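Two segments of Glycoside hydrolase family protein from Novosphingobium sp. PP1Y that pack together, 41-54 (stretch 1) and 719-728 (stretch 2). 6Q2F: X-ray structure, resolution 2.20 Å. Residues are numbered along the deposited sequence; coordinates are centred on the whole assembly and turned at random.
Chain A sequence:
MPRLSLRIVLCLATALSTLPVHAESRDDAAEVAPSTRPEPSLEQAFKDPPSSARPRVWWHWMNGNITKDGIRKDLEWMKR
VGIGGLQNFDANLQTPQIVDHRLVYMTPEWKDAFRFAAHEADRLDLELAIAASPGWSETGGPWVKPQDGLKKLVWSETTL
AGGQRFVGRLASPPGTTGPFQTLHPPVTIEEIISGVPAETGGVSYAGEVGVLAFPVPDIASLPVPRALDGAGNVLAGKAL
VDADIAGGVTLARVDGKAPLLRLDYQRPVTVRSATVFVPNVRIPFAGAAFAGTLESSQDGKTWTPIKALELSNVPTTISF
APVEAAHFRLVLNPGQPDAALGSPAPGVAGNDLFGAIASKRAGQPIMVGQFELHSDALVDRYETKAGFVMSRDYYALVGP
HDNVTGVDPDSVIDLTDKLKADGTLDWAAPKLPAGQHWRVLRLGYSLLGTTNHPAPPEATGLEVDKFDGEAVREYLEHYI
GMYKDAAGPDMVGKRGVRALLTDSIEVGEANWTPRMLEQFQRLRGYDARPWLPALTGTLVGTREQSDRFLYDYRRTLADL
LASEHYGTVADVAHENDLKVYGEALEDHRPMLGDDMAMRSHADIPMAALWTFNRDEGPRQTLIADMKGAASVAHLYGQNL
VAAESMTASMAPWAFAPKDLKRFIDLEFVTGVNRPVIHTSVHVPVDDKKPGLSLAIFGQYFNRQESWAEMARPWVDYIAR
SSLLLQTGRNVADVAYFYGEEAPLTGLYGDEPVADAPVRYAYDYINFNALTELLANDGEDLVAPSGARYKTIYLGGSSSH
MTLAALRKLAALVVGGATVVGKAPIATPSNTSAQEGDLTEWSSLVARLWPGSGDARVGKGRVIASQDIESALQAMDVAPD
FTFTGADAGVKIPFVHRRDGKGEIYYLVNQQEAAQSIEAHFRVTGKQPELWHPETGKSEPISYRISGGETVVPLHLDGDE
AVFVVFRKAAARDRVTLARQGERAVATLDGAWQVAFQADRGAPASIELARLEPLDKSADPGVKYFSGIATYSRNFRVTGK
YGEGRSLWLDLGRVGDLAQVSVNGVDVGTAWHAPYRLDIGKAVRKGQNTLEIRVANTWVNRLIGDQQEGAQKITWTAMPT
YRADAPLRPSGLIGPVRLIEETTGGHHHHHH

Stretch 1, residues 41-54: SLEQAFKDPPSSAR
Stretch 2 719-728: ARSSLLLQTG

A short helix whose carbonyls run out of intrahelical donors is a natural docking site for a long cationic side chain, and two segments of this glycoside hydrolase family protein, far apart in sequence, illustrate the principle. Stretch 1 forms a helix over residues 42-47, a loop through two prolines, and a 3-10 turn at 51-53. Stretch 2 is helical from Ala 719, continuing a helix that begins earlier. The two helix axes run roughly antiparallel, at 148°, and approach to 9.5 Å; CA atoms pair most closely as Phe 46 with Arg 720 (5.6 Å), Ala 53 with Leu 723 (4.9 Å) and Arg 54 with Ala 719 (4.5 Å).

Ser 41 (chi1 p) caps the first helix, its OG accepting from Gln 44 N at 3.1 Å, while its own N donates to Gln 44 OE1 at 2.9 Å. Leu 42 (t, p) leaves its CA sideways, but its end reaches stretch 2, with CD1 4.0 Å from Leu 724 CD2 and 3.8 Å from Thr 727 OG1. Thr 727 (m), in the turn that follows, has its hydroxyl occupied: Thr 727 OG1 donates to Leu 723 O at 2.8 Å. Glu 43 and Gln 44 point away. Ala 45 meets Leu 723 (t, p), whose CD2 lies 3.6 Å from Ala 45 CB.

Phe 46 (t, chi2 65°) meets three aliphatic groups of stretch 2. Arg 720 CD sits over one ring face, 4.2 Å from the centroid and 6° off the normal, a CH-pi contact; Leu 723 CD2 lies at the ring edge, and Leu 724 CD1 (m, t) is 3.4 Å from Phe 46 CE1. The extended Arg 720 side chain (m, t, t, chi4 112°) thus lays its methylene on the ring and carries its guanidinium to the helix end. There Arg 720 NE donates to Phe 46 O at 2.8 Å and Arg 720 NH2 to Lys 47 O at 2.9 Å, both acceptors near the guanidinium plane. Lys 47 (t, p, t, p) brings NZ to 4.2 Å from Arg 720 NH2; a water accepting from both, at 3.2 Å each, mediates between these like charges.

Asp 48 leaves helical geometry at phi/psi -132/88, and Pro 49 (-62/147) and Pro 50 (-75/169) continue extended. Pro 49 packs its CB 3.8 Å from Ala 719 CB and its CG 3.7 Å from Arg 720 CG; Pro 50 CD lies 4.1 Å from Leu 723 CD1.

In the 3-10 turn, Ser 52 O accepts from Gln 726 NE2 (m, t, chi3 16°) at 3.3 Å, and a water joins Ser 52 OG (2.6 Å) to Gln 726 OE1 (2.8 Å). Ala 53 points toward the helix, CB 3.7 Å from Leu 723 CB; its O receives a CA-H...O contact from Ala 719 CA at 3.3 Å. Another water donates to Ala 53 O (2.6 Å) and Ser 722 OG (2.7 Å). The CA-to-CB bond of Arg 54 (m, t, t, chi4 -71°) points away, but the side chain still passes Ala 719: Arg 54 CA and NH1 each lie 4.0 Å from Ala 719 CB.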

# COMPACT_ATOMS: atom_id res chain seq x y z
N SER A 41 12.60 -7.22 -32.24
CA SER A 41 13.73 -6.87 -31.39
C SER A 41 13.29 -5.95 -30.27
O SER A 41 12.21 -5.36 -30.29
CB SER A 41 14.81 -6.19 -32.21
OG SER A 41 14.35 -4.92 -32.63
N LEU A 42 14.17 -5.82 -29.27
CA LEU A 42 13.89 -4.88 -28.20
C LEU A 42 13.82 -3.44 -28.72
O LEU A 42 13.02 -2.64 -28.23
CB LEU A 42 14.95 -5.00 -27.10
CG LEU A 42 14.64 -4.25 -25.81
CD1 LEU A 42 13.34 -4.76 -25.19
CD2 LEU A 42 15.83 -4.36 -24.83
N GLU A 43 14.62 -3.12 -29.75
CA GLU A 43 14.57 -1.79 -30.33
C GLU A 43 13.22 -1.52 -30.99
O GLU A 43 12.67 -0.43 -30.85
CB GLU A 43 15.69 -1.60 -31.36
CG GLU A 43 17.11 -1.54 -30.76
CD GLU A 43 17.67 -2.91 -30.41
OE1 GLU A 43 17.05 -3.93 -30.77
OE2 GLU A 43 18.74 -2.96 -29.77
N GLN A 44 12.69 -2.51 -31.71
CA GLN A 44 11.39 -2.35 -32.34
C GLN A 44 10.28 -2.28 -31.31
O GLN A 44 9.39 -1.43 -31.40
CB GLN A 44 11.13 -3.50 -33.32
CG GLN A 44 12.07 -3.50 -34.53
CD GLN A 44 12.02 -4.80 -35.32
OE1 GLN A 44 11.95 -5.90 -34.75
NE2 GLN A 44 12.06 -4.68 -36.65
N ALA A 45 10.31 -3.17 -30.31
CA ALA A 45 9.32 -3.10 -29.25
C ALA A 45 9.39 -1.76 -28.53
O ALA A 45 8.35 -1.19 -28.17
CB ALA A 45 9.52 -4.26 -28.26
N PHE A 46 10.60 -1.24 -28.32
CA PHE A 46 10.74 0.06 -27.66
C PHE A 46 10.13 1.17 -28.50
O PHE A 46 9.53 2.10 -27.96
CB PHE A 46 12.21 0.34 -27.37
CG PHE A 46 12.45 1.49 -26.44
CD1 PHE A 46 12.03 1.44 -25.12
CD2 PHE A 46 13.15 2.61 -26.87
CE1 PHE A 46 12.28 2.50 -24.25
CE2 PHE A 46 13.41 3.67 -26.01
CZ PHE A 46 12.97 3.61 -24.69
N LYS A 47 10.25 1.09 -29.82
CA LYS A 47 9.61 2.09 -30.66
C LYS A 47 8.08 2.03 -30.54
O LYS A 47 7.42 3.06 -30.36
CB LYS A 47 10.06 1.95 -32.11
CG LYS A 47 9.81 3.20 -32.93
CD LYS A 47 10.26 4.46 -32.16
CE LYS A 47 10.06 5.72 -32.99
NZ LYS A 47 8.63 5.90 -33.40
N ASP A 48 7.51 0.81 -30.60
CA ASP A 48 6.05 0.59 -30.55
C ASP A 48 5.72 -0.52 -29.55
O ASP A 48 5.61 -1.69 -29.92
CB ASP A 48 5.48 0.24 -31.92
CG ASP A 48 5.68 1.36 -32.93
OD1 ASP A 48 4.92 2.36 -32.87
OD2 ASP A 48 6.59 1.23 -33.78
N PRO A 49 5.54 -0.16 -28.28
CA PRO A 49 5.45 -1.18 -27.24
C PRO A 49 4.28 -2.10 -27.46
O PRO A 49 3.23 -1.70 -28.00
CB PRO A 49 5.29 -0.35 -25.96
CG PRO A 49 6.01 0.92 -26.27
CD PRO A 49 5.82 1.18 -27.75
N PRO A 50 4.40 -3.37 -27.08
CA PRO A 50 3.27 -4.29 -27.15
C PRO A 50 2.27 -4.02 -26.03
O PRO A 50 2.54 -3.28 -25.09
CB PRO A 50 3.91 -5.67 -27.02
CG PRO A 50 5.12 -5.41 -26.14
CD PRO A 50 5.57 -3.98 -26.43
N SER A 51 1.09 -4.65 -26.16
CA SER A 51 0.02 -4.50 -25.17
C SER A 51 0.50 -4.76 -23.75
O SER A 51 0.13 -4.04 -22.81
CB SER A 51 -1.14 -5.44 -25.50
OG SER A 51 -1.33 -5.51 -26.90
N SER A 52 1.33 -5.79 -23.57
CA SER A 52 1.81 -6.13 -22.24
C SER A 52 2.56 -4.98 -21.58
O SER A 52 2.69 -4.96 -20.35
CB SER A 52 2.73 -7.35 -22.33
OG SER A 52 3.85 -7.07 -23.16
N ALA A 53 3.11 -4.06 -22.36
CA ALA A 53 3.84 -2.94 -21.79
C ALA A 53 2.97 -1.72 -21.55
O ALA A 53 3.40 -0.79 -20.88
CB ALA A 53 5.03 -2.55 -22.69
N ARG A 54 1.76 -1.72 -22.06
CA ARG A 54 0.97 -0.50 -22.03
C ARG A 54 0.23 -0.37 -20.70
O ARG A 54 -0.25 -1.37 -20.16
CB ARG A 54 0.01 -0.48 -23.20
CG ARG A 54 0.77 -0.43 -24.51
CD ARG A 54 -0.11 -0.43 -25.76
NE ARG A 54 0.77 -0.12 -26.90
CZ ARG A 54 1.29 1.09 -27.11
NH1 ARG A 54 1.02 2.09 -26.26
NH2 ARG A 54 2.10 1.29 -28.14
N ALA A 719 4.53 3.39 -21.48
CA ALA A 719 4.61 2.07 -22.09
C ALA A 719 6.05 1.70 -22.44
O ALA A 719 6.45 0.54 -22.30
CB ALA A 719 3.74 2.00 -23.34
N ARG A 720 6.85 2.67 -22.92
CA ARG A 720 8.23 2.35 -23.26
C ARG A 720 9.05 2.08 -22.02
O ARG A 720 9.90 1.18 -22.01
CB ARG A 720 8.87 3.49 -24.06
CG ARG A 720 8.28 3.65 -25.42
CD ARG A 720 9.09 4.60 -26.28
NE ARG A 720 8.53 4.67 -27.62
CZ ARG A 720 7.95 5.75 -28.11
NH1 ARG A 720 7.87 6.84 -27.37
NH2 ARG A 720 7.45 5.74 -29.33
N SER A 721 8.84 2.86 -20.97
CA SER A 721 9.56 2.64 -19.73
C SER A 721 9.19 1.29 -19.14
O SER A 721 10.05 0.54 -18.69
CB SER A 721 9.24 3.77 -18.76
OG SER A 721 9.72 5.00 -19.27
N SER A 722 7.89 0.96 -19.16
CA SER A 722 7.42 -0.31 -18.62
C SER A 722 8.03 -1.47 -19.38
O SER A 722 8.42 -2.48 -18.78
CB SER A 722 5.89 -0.38 -18.70
OG SER A 722 5.28 0.71 -18.02
N LEU A 723 8.11 -1.35 -20.72
CA LEU A 723 8.67 -2.43 -21.53
C LEU A 723 10.07 -2.81 -21.06
O LEU A 723 10.34 -3.98 -20.75
CB LEU A 723 8.70 -2.02 -23.01
CG LEU A 723 9.54 -2.94 -23.89
CD1 LEU A 723 8.87 -4.34 -24.05
CD2 LEU A 723 9.86 -2.32 -25.25
N LEU A 724 10.97 -1.82 -20.99
CA LEU A 724 12.33 -2.12 -20.55
C LEU A 724 12.34 -2.62 -19.11
O LEU A 724 13.10 -3.54 -18.77
CB LEU A 724 13.20 -0.89 -20.70
CG LEU A 724 13.32 -0.31 -22.13
CD1 LEU A 724 14.42 0.78 -22.23
CD2 LEU A 724 13.67 -1.42 -23.08
N LEU A 725 11.47 -2.05 -18.26
CA LEU A 725 11.42 -2.44 -16.86
C LEU A 725 10.70 -3.76 -16.63
O LEU A 725 10.66 -4.26 -15.50
CB LEU A 725 10.79 -1.30 -16.05
CG LEU A 725 11.80 -0.12 -16.01
CD1 LEU A 725 11.14 1.15 -15.47
CD2 LEU A 725 12.97 -0.48 -15.11
N GLN A 726 10.16 -4.38 -17.68
CA GLN A 726 9.71 -5.77 -17.58
C GLN A 726 10.70 -6.75 -18.20
O GLN A 726 10.51 -7.96 -18.07
CB GLN A 726 8.35 -5.93 -18.28
CG GLN A 726 7.22 -5.14 -17.64
CD GLN A 726 5.94 -5.16 -18.47
OE1 GLN A 726 5.78 -5.98 -19.37
NE2 GLN A 726 5.03 -4.25 -18.15
N THR A 727 11.71 -6.26 -18.89
CA THR A 727 12.59 -7.10 -19.70
C THR A 727 13.55 -7.88 -18.81
O THR A 727 14.04 -7.36 -17.81
CB THR A 727 13.37 -6.23 -20.70
OG1 THR A 727 12.43 -5.60 -21.57
CG2 THR A 727 14.33 -7.07 -21.53
N GLY A 728 13.81 -9.13 -19.18
CA GLY A 728 14.68 -9.99 -18.38
C GLY A 728 14.23 -10.07 -16.93
O GLY A 728 13.04 -10.15 -16.62
O HOH W 1 6.74 7.80 -31.61
O HOH W 2 2.19 -2.99 -18.41
O HOH W 3 5.99 -5.91 -22.12
O HOH W 4 2.76 -0.13 -18.48